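Local coordinates for protein lectin (Cicer arietinum, PDB 4YEH) that binds a magnesium ion in the central channel of a four-bladed hemopexin-fold beta-propeller and probably takes part in metal ion transport, at residues I3-R8 / D62-T67; M170-A175 / Y183-E188; R11-Y16 / S176-E181; N115-A120 / V129-G134. All coordinates share one frame; numbering follows the deposited sequence.

Interaction 1: residues I3-R8 / D62-T67; sequences INAAFR and DCSFDT. With MG (magnesium ion), chain C.
Asn4 and Asp62 meet at the magnesium ion, which Asn4 OD1 binds at 2.6 Å and the backbone Asp62 O at 2.3 Å; Asp118 O and Asp171 O complete the protein ligands. The metal sits at one end of two strands that line the central channel of the four-bladed hemopexin propeller, 3-8 and 63-66, each the innermost strand of its blade. They run side by side at 6°, yet are not bonded as a parallel sheet. Side chains and water fill the seam instead. Ala5 CB packs on Cys63 N, and Ser64 OG gives Ala6 O a weak hydrogen bond of 3.3 Å. The same hydroxyl lies at the edge of the Phe7 ring; with chi1 at 69° the ring's CG stands over its own backbone, and CD1 comes alongside Ser64. Further along, one water accepts from both Arg8 N and Asp66 N and ties the two backbones together. Outside this shell, Asn4 and Ala5 both face Phe18 in a classic beta bulge, which probably helps to place the Asn4 side chain at the metal, while Asp62 OD2 turns away to bond with Glu77 N. Arg8 gives its NH1 to Ser176 O. Its other terminal nitrogen, NH2, makes a long salt bridge of 3.8 Å to Asp66 OD2, which lies at the guanidinium edge with the two planes 82° apart.

Interaction 2: residues M170-A175 / Y183-E188; sequences MDSAFA and YLFKGE. With MG (magnesium ion), chain C.
The beta hairpin of strands 172-175 and 181-186 pairs Phe174 with Tyr183 through two backbone bonds, Phe174 N to Tyr183 O at 3.1 Å and Tyr183 N to Phe174 O at 2.7 Å. At the other end Phe185 O takes two donors, Asp171 N (3.1 Å) and Ser172 N (3.3 Å). This is a classic beta bulge at the inner edge of a propeller blade, with Asp171 O turned to the magnesium ion, 2.6 Å away. Asp171 CG lies opposite its carbonyl carbon and beside the backbone N (chi1 -88°), which carries OD1 back across the hairpin to a weak bond from Gly187 N. In an aromatic cluster on one face of the sheet, Phe174 and Phe185 meet along their edges, planes 11° apart, neither over the other's face. Tyr183 CD2 lies over one face of Phe174, but with planes 27° apart the two rings are offset and share little face. On the opposite face Leu184 CD2 touches both Ala173 CB (3.9 Å) and Met170 SD (4.1 Å).

Interaction 3: residues R11-Y16 / S176-E181; sequences RNNEAY and SHKTNE
His177 ND1 is hydrogen-bonded to Tyr28 OH, which also bonds with Ser176 OG, and a chi1 of -88° turns the imidazole away from its own carbonyl and against the backbone of Arg11 to Glu14. Asn13 N sits over the centre of the ring, 3.4 Å above its plane, and Asn12 C covers the same face nearer the rim. At the ring edge Glu14 O comes within 3.2 Å of His177 CE1, a close polar approach to a carbon. NE2 has a weak bond to Ser9 O. The ring rests on a type II beta turn, Arg11 to Glu14, in the hairpin that leads from strand 3-8 to strand 15-19. His177 belongs to the corresponding hairpin of the neighbouring blade of the propeller, where a second type II turn runs from Lys178 to Glu181; Asn13 and Asn180 occupy the same position in their turns, each with positive phi. The His177 loop is closed by Ser176 N bonding to Glu181 O at 2.7 Å and, more weakly, by Lys178 N reaching Ser176 OG at 3.4 Å. The side chains of Asn13 and Lys178 both rest on Pro30.

Interaction 4: residues N115-A120 / V129-G134; sequences NGIDAA and VYLFKG. With MG (magnesium ion), chain C.
Lys133 NZ donates to Gly116 O at 2.6 Å, and Gly134 N to Asp118 OD1 at 2.7 Å. The lysine gets there by bending at chi2 (58°) and chi4 (-63°), which folds its chain back alongside segment 115-120 and also brings NZ to Val112 O. Its CD passes 3.5 Å from Asp118 OD2, although the charged ends of the two residues do not touch. Gly134 N meets the carboxylate from above its plane. With the side chain turned to Gly134, Asp118 offers its backbone O to the magnesium ion at 2.4 Å. Facing Phe132, the backbone of Asp118 and Ala119 fits a classic beta bulge, though the position of Phe132 O is less certain; Phe132 N bonds to Ala119 O (2.8 Å) where the hairpin pairing begins. Behind these polar groups Leu131 is packed between Ile117 and Ala120, its CD2 lying 3.6 Å from Ile117 CD1. Strand 63-66 of the preceding blade brings Cys63 and Phe65 against Ala120, while Phe132 leans on Tyr137 of strand 136-141.

How the interactions relate
Interactions 1, 2 and 4 converge on one magnesium ion, to which interaction 1 supplies two ligands and the other two supply one backbone oxygen each. Interactions 2 and 4 are equivalent hairpins within single blades, stitched by backbone bonds; they differ in that an aromatic cluster fills one and a folded-back lysine braces the other. Interaction 2 is buried like interaction 1, interaction 4 only partly so. Interaction 1, close to the centre of the chain, and interaction 3, at the surface, instead join different blades. The first relies on metal, water and weak polar contacts between inner strands, the second on a histidine face against a turn. Both reach the sheet of strands 3-8 and 15-19, whereas interactions 3 and 4 do not touch.

Interaction 1: residues I3-R8 / D62-T67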
loop_
_atom_site.group_PDB
_atom_site.type_symbol
_atom_site.label_atom_id
_atom_site.label_comp_id
_atom_site.label_asym_id
_atom_site.label_seq_id
_atom_site.Cartn_x
_atom_site.Cartn_y
_atom_site.Cartn_z
ATOM N N ILE A 3 -14.302 -16.482 -0.261
ATOM C CA ILE A 3 -13.101 -16.499 -1.088
ATOM C C ILE A 3 -12.912 -15.169 -1.833
ATOM O O ILE A 3 -13.824 -14.635 -2.452
ATOM C CB ILE A 3 -13.107 -17.709 -2.027
ATOM C CG1 ILE A 3 -13.415 -18.968 -1.204
ATOM C CG2 ILE A 3 -11.753 -17.878 -2.681
ATOM C CD1 ILE A 3 -14.120 -20.056 -1.960
ATOM N N ASN A 4 -11.704 -14.653 -1.745
ATOM C CA ASN A 4 -11.392 -13.339 -2.203
ATOM C C ASN A 4 -10.369 -13.389 -3.339
ATOM O O ASN A 4 -10.338 -12.512 -4.197
ATOM C CB ASN A 4 -10.860 -12.503 -1.045
ATOM C CG ASN A 4 -11.186 -11.035 -1.220
ATOM O OD1 ASN A 4 -11.788 -10.692 -2.226
ATOM N ND2 ASN A 4 -10.785 -10.159 -0.264
ATOM N N ALA A 5 -9.557 -14.446 -3.356
ATOM C CA ALA A 5 -8.470 -14.532 -4.308
ATOM C C ALA A 5 -7.977 -15.946 -4.331
ATOM O O ALA A 5 -7.826 -16.601 -3.269
ATOM C CB ALA A 5 -7.344 -13.608 -3.924
ATOM N N ALA A 6 -7.739 -16.418 -5.551
ATOM C CA ALA A 6 -7.093 -17.688 -5.781
ATOM C C ALA A 6 -6.210 -17.625 -7.001
ATOM O O ALA A 6 -6.340 -16.746 -7.858
ATOM C CB ALA A 6 -8.101 -18.794 -5.896
ATOM N N PHE A 7 -5.246 -18.543 -7.008
ATOM C CA PHE A 7 -4.413 -18.780 -8.146
ATOM C C PHE A 7 -4.126 -20.288 -8.130
ATOM O O PHE A 7 -4.061 -20.881 -7.069
ATOM C CB PHE A 7 -3.162 -17.899 -8.144
ATOM C CG PHE A 7 -2.153 -18.224 -7.072
ATOM C CD1 PHE A 7 -1.863 -17.285 -6.070
ATOM C CD2 PHE A 7 -1.445 -19.438 -7.083
ATOM C CE1 PHE A 7 -0.928 -17.560 -5.102
ATOM C CE2 PHE A 7 -0.492 -19.718 -6.095
ATOM C CZ PHE A 7 -0.234 -18.776 -5.111
ATOM N N ARG A 8 -3.966 -20.902 -9.297
ATOM C CA ARG A 8 -3.665 -22.332 -9.420
ATOM C C ARG A 8 -2.211 -22.631 -9.056
ATOM O O ARG A 8 -1.311 -21.832 -9.390
ATOM C CB ARG A 8 -3.896 -22.755 -10.861
ATOM C CG ARG A 8 -3.653 -24.217 -11.163
ATOM C CD ARG A 8 -4.010 -24.504 -12.603
ATOM N NE ARG A 8 -3.286 -23.605 -13.499
ATOM C CZ ARG A 8 -3.418 -23.582 -14.814
ATOM N NH1 ARG A 8 -4.233 -24.442 -15.418
ATOM N NH2 ARG A 8 -2.676 -22.728 -15.525
ATOM N N ASP A 62 -6.551 -9.702 -2.361
ATOM C CA ASP A 62 -7.921 -9.605 -2.890
ATOM C C ASP A 62 -8.118 -10.137 -4.332
ATOM O O ASP A 62 -9.234 -10.290 -4.822
ATOM C CB ASP A 62 -8.548 -8.205 -2.621
ATOM C CG ASP A 62 -7.871 -7.117 -3.373
ATOM O OD1 ASP A 62 -7.333 -7.432 -4.460
ATOM O OD2 ASP A 62 -7.925 -5.944 -2.952
ATOM N N CYS A 63 -7.020 -10.433 -4.989
ATOM C CA CYS A 63 -6.972 -10.969 -6.335
ATOM C C CYS A 63 -5.564 -11.565 -6.552
ATOM O O CYS A 63 -4.533 -10.972 -6.121
ATOM C CB CYS A 63 -7.231 -9.844 -7.317
ATOM S SG CYS A 63 -7.341 -10.327 -9.040
ATOM N N SER A 64 -5.509 -12.707 -7.219
ATOM C CA SER A 64 -4.253 -13.265 -7.677
ATOM C C SER A 64 -4.383 -14.181 -8.970
ATOM O O SER A 64 -5.471 -14.519 -9.383
ATOM C CB SER A 64 -3.542 -13.983 -6.507
ATOM O OG SER A 64 -4.425 -14.914 -5.858
ATOM N N PHE A 65 -3.265 -14.517 -9.611
ATOM C CA PHE A 65 -3.267 -15.444 -10.713
ATOM C C PHE A 65 -1.952 -16.181 -10.941
ATOM O O PHE A 65 -0.834 -15.712 -10.634
ATOM C CB PHE A 65 -3.857 -14.833 -12.002
ATOM C CG PHE A 65 -3.141 -13.597 -12.491
ATOM C CD1 PHE A 65 -2.195 -13.701 -13.487
ATOM C CD2 PHE A 65 -3.450 -12.363 -11.997
ATOM C CE1 PHE A 65 -1.527 -12.613 -13.933
ATOM C CE2 PHE A 65 -2.823 -11.259 -12.476
ATOM C CZ PHE A 65 -1.850 -11.390 -13.446
ATOM N N ASP A 66 -2.088 -17.392 -11.452
ATOM C CA ASP A 66 -0.904 -18.189 -11.781
ATOM C C ASP A 66 -0.283 -17.519 -13.014
ATOM O O ASP A 66 -1.020 -16.980 -13.868
ATOM C CB ASP A 66 -1.284 -19.639 -12.102
ATOM C CG ASP A 66 -0.030 -20.520 -12.363
ATOM O OD1 ASP A 66 0.839 -20.647 -11.428
ATOM O OD2 ASP A 66 0.066 -21.124 -13.484
ATOM N N THR A 67 1.039 -17.544 -13.140
ATOM C CA THR A 67 1.677 -17.068 -14.367
ATOM C C THR A 67 2.345 -18.246 -15.061
ATOM O O THR A 67 1.715 -18.970 -15.832
ATOM C CB THR A 67 2.732 -15.988 -14.076
ATOM O OG1 THR A 67 3.624 -16.449 -13.053
ATOM C CG2 THR A 67 2.064 -14.701 -13.617
HETATM MG MG MG C . -11.545 -10.202 -4.764
HETATM O O HOH W 1 -4.285 -19.256 -11.625
#

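Interaction 2: residues M170-A175 / Y183-E188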
loop_
_atom_site.group_PDB
_atom_site.type_symbol
_atom_site.label_atom_id
_atom_site.label_comp_id
_atom_site.label_asym_id
_atom_site.label_seq_id
_atom_site.Cartn_x
_atom_site.Cartn_y
_atom_site.Cartn_z
ATOM N N MET A 170 -17.321 -11.105 -10.119
ATOM C CA MET A 170 -16.737 -12.236 -9.428
ATOM C C MET A 170 -15.754 -11.808 -8.378
ATOM O O MET A 170 -14.897 -10.955 -8.646
ATOM C CB MET A 170 -16.062 -13.172 -10.388
ATOM C CG MET A 170 -17.085 -13.752 -11.298
ATOM S SD MET A 170 -16.528 -13.721 -12.987
ATOM C CE MET A 170 -18.110 -13.625 -13.823
ATOM N N ASP A 171 -15.883 -12.459 -7.220
ATOM C CA ASP A 171 -15.187 -12.186 -6.002
ATOM C C ASP A 171 -13.788 -12.839 -6.009
ATOM O O ASP A 171 -12.808 -12.335 -5.419
ATOM C CB ASP A 171 -16.039 -12.786 -4.848
ATOM C CG ASP A 171 -17.126 -11.810 -4.266
ATOM O OD1 ASP A 171 -17.774 -12.199 -3.225
ATOM O OD2 ASP A 171 -17.304 -10.656 -4.765
ATOM N N SER A 172 -13.719 -13.990 -6.645
ATOM C CA SER A 172 -12.506 -14.785 -6.667
ATOM C C SER A 172 -12.522 -15.726 -7.885
ATOM O O SER A 172 -13.587 -16.036 -8.377
ATOM C CB SER A 172 -12.368 -15.530 -5.357
ATOM O OG SER A 172 -11.563 -16.718 -5.453
ATOM N N ALA A 173 -11.357 -16.115 -8.409
ATOM C CA ALA A 173 -11.270 -17.122 -9.510
ATOM C C ALA A 173 -9.954 -17.862 -9.531
ATOM O O ALA A 173 -8.979 -17.375 -9.021
ATOM C CB ALA A 173 -11.486 -16.497 -10.876
ATOM N N PHE A 174 -9.965 -19.071 -10.088
ATOM C CA PHE A 174 -8.742 -19.740 -10.476
ATOM C C PHE A 174 -8.979 -20.753 -11.651
ATOM O O PHE A 174 -10.088 -21.242 -11.825
ATOM C CB PHE A 174 -7.994 -20.279 -9.234
ATOM C CG PHE A 174 -8.548 -21.576 -8.661
ATOM C CD1 PHE A 174 -9.621 -21.575 -7.769
ATOM C CD2 PHE A 174 -7.954 -22.806 -8.974
ATOM C CE1 PHE A 174 -10.113 -22.768 -7.256
ATOM C CE2 PHE A 174 -8.446 -24.000 -8.464
ATOM C CZ PHE A 174 -9.523 -23.976 -7.587
ATOM N N ALA A 175 -7.975 -20.980 -12.502
ATOM C CA ALA A 175 -8.033 -22.029 -13.547
ATOM C C ALA A 175 -7.750 -23.408 -12.959
ATOM O O ALA A 175 -6.955 -23.538 -12.017
ATOM C CB ALA A 175 -7.040 -21.745 -14.689
ATOM N N TYR A 183 -12.566 -22.241 -12.147
ATOM C CA TYR A 183 -13.599 -22.068 -11.122
ATOM C C TYR A 183 -13.840 -20.612 -10.721
ATOM O O TYR A 183 -12.897 -19.851 -10.626
ATOM C CB TYR A 183 -13.221 -22.864 -9.894
ATOM C CG TYR A 183 -13.044 -24.329 -10.157
ATOM C CD1 TYR A 183 -14.118 -25.228 -9.999
ATOM C CD2 TYR A 183 -11.813 -24.837 -10.539
ATOM C CE1 TYR A 183 -13.946 -26.583 -10.210
ATOM C CE2 TYR A 183 -11.634 -26.194 -10.768
ATOM C CZ TYR A 183 -12.702 -27.055 -10.596
ATOM O OH TYR A 183 -12.549 -28.396 -10.817
ATOM N N LEU A 184 -15.102 -20.264 -10.427
ATOM C CA LEU A 184 -15.519 -18.896 -10.106
ATOM C C LEU A 184 -16.404 -18.852 -8.866
ATOM O O LEU A 184 -17.231 -19.764 -8.636
ATOM C CB LEU A 184 -16.269 -18.223 -11.243
ATOM C CG LEU A 184 -15.853 -18.264 -12.703
ATOM C CD1 LEU A 184 -17.075 -17.907 -13.530
ATOM C CD2 LEU A 184 -14.655 -17.359 -13.031
ATOM N N PHE A 185 -16.261 -17.763 -8.106
ATOM C CA PHE A 185 -16.746 -17.709 -6.724
ATOM C C PHE A 185 -17.338 -16.358 -6.401
ATOM O O PHE A 185 -16.701 -15.342 -6.600
ATOM C CB PHE A 185 -15.600 -17.976 -5.735
ATOM C CG PHE A 185 -14.899 -19.288 -5.942
ATOM C CD1 PHE A 185 -13.865 -19.409 -6.893
ATOM C CD2 PHE A 185 -15.257 -20.409 -5.198
ATOM C CE1 PHE A 185 -13.183 -20.610 -7.078
ATOM C CE2 PHE A 185 -14.575 -21.609 -5.396
ATOM C CZ PHE A 185 -13.529 -21.694 -6.332
ATOM N N LYS A 186 -18.551 -16.351 -5.887
ATOM C CA LYS A 186 -19.153 -15.104 -5.473
ATOM C C LYS A 186 -20.046 -15.399 -4.291
ATOM O O LYS A 186 -21.061 -16.063 -4.447
ATOM C CB LYS A 186 -19.980 -14.522 -6.608
ATOM C CG LYS A 186 -20.418 -13.098 -6.413
ATOM C CD LYS A 186 -21.476 -12.725 -7.438
ATOM C CE LYS A 186 -21.664 -11.229 -7.474
ATOM N NZ LYS A 186 -22.439 -10.832 -8.675
ATOM N N GLY A 187 -19.697 -14.915 -3.105
ATOM C CA GLY A 187 -20.474 -15.312 -1.931
ATOM C C GLY A 187 -20.265 -16.796 -1.649
ATOM O O GLY A 187 -19.116 -17.280 -1.609
ATOM N N GLU A 188 -21.370 -17.504 -1.463
ATOM C CA GLU A 188 -21.385 -18.949 -1.173
ATOM C C GLU A 188 -21.696 -19.778 -2.455
ATOM O O GLU A 188 -21.820 -20.986 -2.421
ATOM C CB GLU A 188 -22.454 -19.234 -0.126
ATOM C CG GLU A 188 -23.861 -19.019 -0.651
ATOM C CD GLU A 188 -24.796 -18.513 0.428
ATOM O OE1 GLU A 188 -25.707 -17.674 0.172
ATOM O OE2 GLU A 188 -24.627 -19.002 1.567
HETATM MG MG MG C . -11.545 -10.202 -4.764
#

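Interaction 3: residues R11-Y16 / S176-E181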
loop_
_atom_site.group_PDB
_atom_site.type_symbol
_atom_site.label_atom_id
_atom_site.label_comp_id
_atom_site.label_asym_id
_atom_site.label_seq_id
_atom_site.Cartn_x
_atom_site.Cartn_y
_atom_site.Cartn_z
ATOM N N ARG A 11 1.786 -27.489 -8.378
ATOM C CA ARG A 11 1.638 -28.873 -7.936
ATOM C C ARG A 11 0.222 -29.382 -8.325
ATOM O O ARG A 11 -0.800 -28.858 -7.848
ATOM C CB ARG A 11 1.848 -28.977 -6.436
ATOM C CG ARG A 11 3.159 -28.357 -5.960
ATOM C CD ARG A 11 4.286 -29.375 -6.013
ATOM N NE ARG A 11 5.650 -28.846 -5.930
ATOM C CZ ARG A 11 6.424 -29.126 -4.891
ATOM N NH1 ARG A 11 5.921 -29.882 -3.882
ATOM N NH2 ARG A 11 7.646 -28.641 -4.820
ATOM N N ASN A 12 0.171 -30.468 -9.088
ATOM C CA ASN A 12 -1.066 -30.873 -9.738
ATOM C C ASN A 12 -2.229 -31.075 -8.769
ATOM O O ASN A 12 -2.089 -31.664 -7.698
ATOM C CB ASN A 12 -0.844 -32.144 -10.560
ATOM C CG ASN A 12 0.486 -32.143 -11.289
ATOM O OD1 ASN A 12 1.041 -31.086 -11.588
ATOM N ND2 ASN A 12 1.004 -33.331 -11.577
ATOM N N ASN A 13 -3.383 -30.553 -9.168
ATOM C CA ASN A 13 -4.578 -30.591 -8.341
ATOM C C ASN A 13 -4.426 -29.855 -7.012
ATOM O O ASN A 13 -5.011 -30.263 -6.009
ATOM C CB ASN A 13 -5.008 -32.038 -8.091
ATOM C CG ASN A 13 -5.314 -32.785 -9.375
ATOM O OD1 ASN A 13 -5.957 -32.251 -10.279
ATOM N ND2 ASN A 13 -4.854 -34.028 -9.460
ATOM N N GLU A 14 -3.656 -28.768 -6.998
ATOM C CA GLU A 14 -3.586 -27.948 -5.798
ATOM C C GLU A 14 -3.867 -26.489 -6.110
ATOM O O GLU A 14 -3.560 -26.029 -7.216
ATOM C CB GLU A 14 -2.227 -28.080 -5.088
ATOM C CG GLU A 14 -1.864 -29.480 -4.636
ATOM C CD GLU A 14 -0.648 -29.480 -3.718
ATOM O OE1 GLU A 14 -0.514 -28.565 -2.889
ATOM O OE2 GLU A 14 0.215 -30.365 -3.840
ATOM N N ALA A 15 -4.418 -25.764 -5.122
ATOM C CA ALA A 15 -4.781 -24.362 -5.288
ATOM C C ALA A 15 -4.650 -23.665 -3.946
ATOM O O ALA A 15 -4.896 -24.305 -2.897
ATOM C CB ALA A 15 -6.209 -24.241 -5.766
ATOM N N TYR A 16 -4.292 -22.375 -3.988
ATOM C CA TYR A 16 -4.245 -21.544 -2.828
ATOM C C TYR A 16 -5.443 -20.628 -2.829
ATOM O O TYR A 16 -5.846 -20.120 -3.849
ATOM C CB TYR A 16 -2.953 -20.732 -2.771
ATOM C CG TYR A 16 -1.711 -21.598 -2.598
ATOM C CD1 TYR A 16 -1.239 -21.906 -1.319
ATOM C CD2 TYR A 16 -1.008 -22.085 -3.681
ATOM C CE1 TYR A 16 -0.120 -22.664 -1.111
ATOM C CE2 TYR A 16 0.122 -22.869 -3.485
ATOM C CZ TYR A 16 0.555 -23.159 -2.200
ATOM O OH TYR A 16 1.672 -23.949 -1.974
ATOM N N SER A 176 -8.432 -24.415 -13.518
ATOM C CA SER A 176 -8.229 -25.798 -13.174
ATOM C C SER A 176 -6.940 -26.284 -13.770
ATOM O O SER A 176 -6.280 -25.573 -14.499
ATOM C CB SER A 176 -9.368 -26.665 -13.727
ATOM O OG SER A 176 -9.331 -27.974 -13.155
ATOM N N HIS A 177 -6.585 -27.525 -13.442
ATOM C CA HIS A 177 -5.408 -28.160 -13.945
ATOM C C HIS A 177 -5.802 -28.967 -15.175
ATOM O O HIS A 177 -4.943 -29.505 -15.872
ATOM C CB HIS A 177 -4.844 -29.067 -12.867
ATOM C CG HIS A 177 -3.896 -28.376 -11.934
ATOM N ND1 HIS A 177 -4.323 -27.561 -10.906
ATOM C CD2 HIS A 177 -2.541 -28.370 -11.887
ATOM C CE1 HIS A 177 -3.271 -27.082 -10.266
ATOM N NE2 HIS A 177 -2.178 -27.561 -10.841
ATOM N N LYS A 178 -7.105 -29.063 -15.417
ATOM C CA LYS A 178 -7.674 -29.685 -16.606
ATOM C C LYS A 178 -7.901 -28.605 -17.685
ATOM O O LYS A 178 -8.219 -27.428 -17.417
ATOM C CB LYS A 178 -9.007 -30.374 -16.267
ATOM C CG LYS A 178 -9.062 -31.170 -14.935
ATOM C CD LYS A 178 -8.568 -32.629 -15.053
ATOM C CE LYS A 178 -8.605 -33.346 -13.675
ATOM N NZ LYS A 178 -8.623 -34.849 -13.690
ATOM N N THR A 179 -7.735 -29.030 -18.926
ATOM C CA THR A 179 -7.801 -28.137 -20.048
ATOM C C THR A 179 -9.072 -27.274 -20.037
ATOM O O THR A 179 -10.169 -27.742 -19.738
ATOM C CB THR A 179 -7.645 -28.935 -21.365
ATOM O OG1 THR A 179 -6.410 -29.679 -21.340
ATOM C CG2 THR A 179 -7.673 -28.006 -22.560
ATOM N N ASN A 180 -8.887 -25.993 -20.340
ATOM C CA ASN A 180 -9.988 -25.086 -20.633
ATOM C C ASN A 180 -11.020 -25.033 -19.505
ATOM O O ASN A 180 -12.237 -24.834 -19.767
ATOM C CB ASN A 180 -10.679 -25.429 -21.996
ATOM C CG ASN A 180 -9.698 -25.658 -23.168
ATOM O OD1 ASN A 180 -8.583 -25.146 -23.174
ATOM N ND2 ASN A 180 -10.126 -26.468 -24.164
ATOM N N GLU A 181 -10.585 -25.242 -18.258
ATOM C CA GLU A 181 -11.527 -25.101 -17.125
ATOM C C GLU A 181 -11.084 -24.122 -16.050
ATOM O O GLU A 181 -9.896 -24.009 -15.720
ATOM C CB GLU A 181 -11.894 -26.425 -16.456
ATOM C CG GLU A 181 -12.486 -27.481 -17.363
ATOM C CD GLU A 181 -12.624 -28.826 -16.684
ATOM O OE1 GLU A 181 -13.193 -28.892 -15.592
ATOM O OE2 GLU A 181 -12.168 -29.838 -17.222
#

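Interaction 4: residues N115-A120 / V129-G134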
loop_
_atom_site.group_PDB
_atom_site.type_symbol
_atom_site.label_atom_id
_atom_site.label_comp_id
_atom_site.label_asym_id
_atom_site.label_seq_id
_atom_site.Cartn_x
_atom_site.Cartn_y
_atom_site.Cartn_z
ATOM N N ASN A 115 -7.722 0.962 -9.695
ATOM C CA ASN A 115 -7.800 1.027 -8.217
ATOM C C ASN A 115 -8.081 -0.360 -7.544
ATOM O O ASN A 115 -8.142 -0.478 -6.357
ATOM C CB ASN A 115 -8.851 2.049 -7.766
ATOM C CG ASN A 115 -8.542 3.468 -8.221
ATOM O OD1 ASN A 115 -7.420 3.972 -8.168
ATOM N ND2 ASN A 115 -9.588 4.135 -8.643
ATOM N N GLY A 116 -8.232 -1.394 -8.333
ATOM C CA GLY A 116 -8.425 -2.706 -7.782
ATOM C C GLY A 116 -8.933 -3.684 -8.812
ATOM O O GLY A 116 -9.790 -3.320 -9.663
ATOM N N ILE A 117 -8.430 -4.924 -8.731
ATOM C CA ILE A 117 -9.049 -6.007 -9.493
ATOM C C ILE A 117 -9.828 -6.946 -8.550
ATOM O O ILE A 117 -9.400 -7.235 -7.456
ATOM C CB ILE A 117 -7.966 -6.670 -10.426
ATOM C CG1 ILE A 117 -7.304 -5.575 -11.306
ATOM C CG2 ILE A 117 -8.492 -7.859 -11.212
ATOM C CD1 ILE A 117 -6.246 -5.986 -12.311
ATOM N N ASP A 118 -11.000 -7.409 -8.991
ATOM C CA ASP A 118 -11.843 -8.348 -8.260
ATOM C C ASP A 118 -11.259 -9.755 -8.202
ATOM O O ASP A 118 -11.022 -10.310 -7.132
ATOM C CB ASP A 118 -13.225 -8.347 -8.925
ATOM C CG ASP A 118 -14.079 -7.179 -8.491
ATOM O OD1 ASP A 118 -15.151 -7.045 -9.092
ATOM O OD2 ASP A 118 -13.681 -6.396 -7.572
ATOM N N ALA A 119 -10.988 -10.310 -9.359
ATOM C CA ALA A 119 -10.460 -11.697 -9.506
ATOM C C ALA A 119 -9.765 -11.909 -10.864
ATOM O O ALA A 119 -9.848 -11.056 -11.781
ATOM C CB ALA A 119 -11.596 -12.743 -9.327
ATOM N N ALA A 120 -9.113 -13.071 -10.991
ATOM C CA ALA A 120 -8.345 -13.382 -12.188
ATOM C C ALA A 120 -7.984 -14.862 -12.249
ATOM O O ALA A 120 -7.709 -15.488 -11.188
ATOM C CB ALA A 120 -7.082 -12.520 -12.240
ATOM N N VAL A 129 -3.737 -13.942 -19.491
ATOM C CA VAL A 129 -4.539 -13.933 -18.269
ATOM C C VAL A 129 -5.838 -13.177 -18.439
ATOM O O VAL A 129 -5.880 -12.156 -19.162
ATOM C CB VAL A 129 -3.724 -13.387 -17.099
ATOM C CG1 VAL A 129 -4.485 -13.545 -15.800
ATOM C CG2 VAL A 129 -2.441 -14.168 -17.013
ATOM N N TYR A 130 -6.906 -13.714 -17.866
ATOM C CA TYR A 130 -8.220 -13.001 -17.764
ATOM C C TYR A 130 -8.461 -12.371 -16.370
ATOM O O TYR A 130 -8.259 -13.008 -15.345
ATOM C CB TYR A 130 -9.427 -13.906 -18.128
ATOM C CG TYR A 130 -9.415 -14.465 -19.537
ATOM C CD1 TYR A 130 -10.141 -13.866 -20.533
ATOM C CD2 TYR A 130 -8.691 -15.614 -19.854
ATOM C CE1 TYR A 130 -10.147 -14.371 -21.820
ATOM C CE2 TYR A 130 -8.670 -16.136 -21.134
ATOM C CZ TYR A 130 -9.379 -15.515 -22.124
ATOM O OH TYR A 130 -9.337 -16.068 -23.399
ATOM N N LEU A 131 -8.933 -11.132 -16.343
ATOM C CA LEU A 131 -9.148 -10.424 -15.108
ATOM C C LEU A 131 -10.534 -9.772 -15.041
ATOM O O LEU A 131 -11.020 -9.267 -16.008
ATOM C CB LEU A 131 -8.043 -9.372 -14.857
ATOM C CG LEU A 131 -6.620 -9.881 -15.012
ATOM C CD1 LEU A 131 -6.065 -9.667 -16.418
ATOM C CD2 LEU A 131 -5.772 -9.138 -13.971
ATOM N N PHE A 132 -11.120 -9.731 -13.849
ATOM C CA PHE A 132 -12.450 -9.204 -13.641
ATOM C C PHE A 132 -12.469 -8.142 -12.556
ATOM O O PHE A 132 -11.891 -8.308 -11.435
ATOM C CB PHE A 132 -13.350 -10.340 -13.261
ATOM C CG PHE A 132 -13.196 -11.526 -14.154
ATOM C CD1 PHE A 132 -13.892 -11.580 -15.331
ATOM C CD2 PHE A 132 -12.356 -12.562 -13.834
ATOM C CE1 PHE A 132 -13.778 -12.650 -16.176
ATOM C CE2 PHE A 132 -12.241 -13.651 -14.672
ATOM C CZ PHE A 132 -12.954 -13.692 -15.855
ATOM N N LYS A 133 -13.134 -7.051 -12.908
ATOM C CA LYS A 133 -13.516 -6.008 -11.981
ATOM C C LYS A 133 -14.950 -5.605 -12.320
ATOM O O LYS A 133 -15.311 -5.355 -13.518
ATOM C CB LYS A 133 -12.578 -4.817 -12.151
ATOM C CG LYS A 133 -12.920 -3.578 -11.276
ATOM C CD LYS A 133 -12.964 -3.826 -9.775
ATOM C CE LYS A 133 -13.031 -2.477 -9.102
ATOM N NZ LYS A 133 -11.778 -1.700 -9.415
ATOM N N GLY A 134 -15.801 -5.570 -11.289
ATOM C CA GLY A 134 -17.214 -5.232 -11.528
ATOM C C GLY A 134 -17.792 -6.198 -12.541
ATOM O O GLY A 134 -17.863 -7.419 -12.311
HETATM MG MG MG C . -11.545 -10.202 -4.764
HETATM O O HOH W 2 -15.777 -8.877 -10.702
#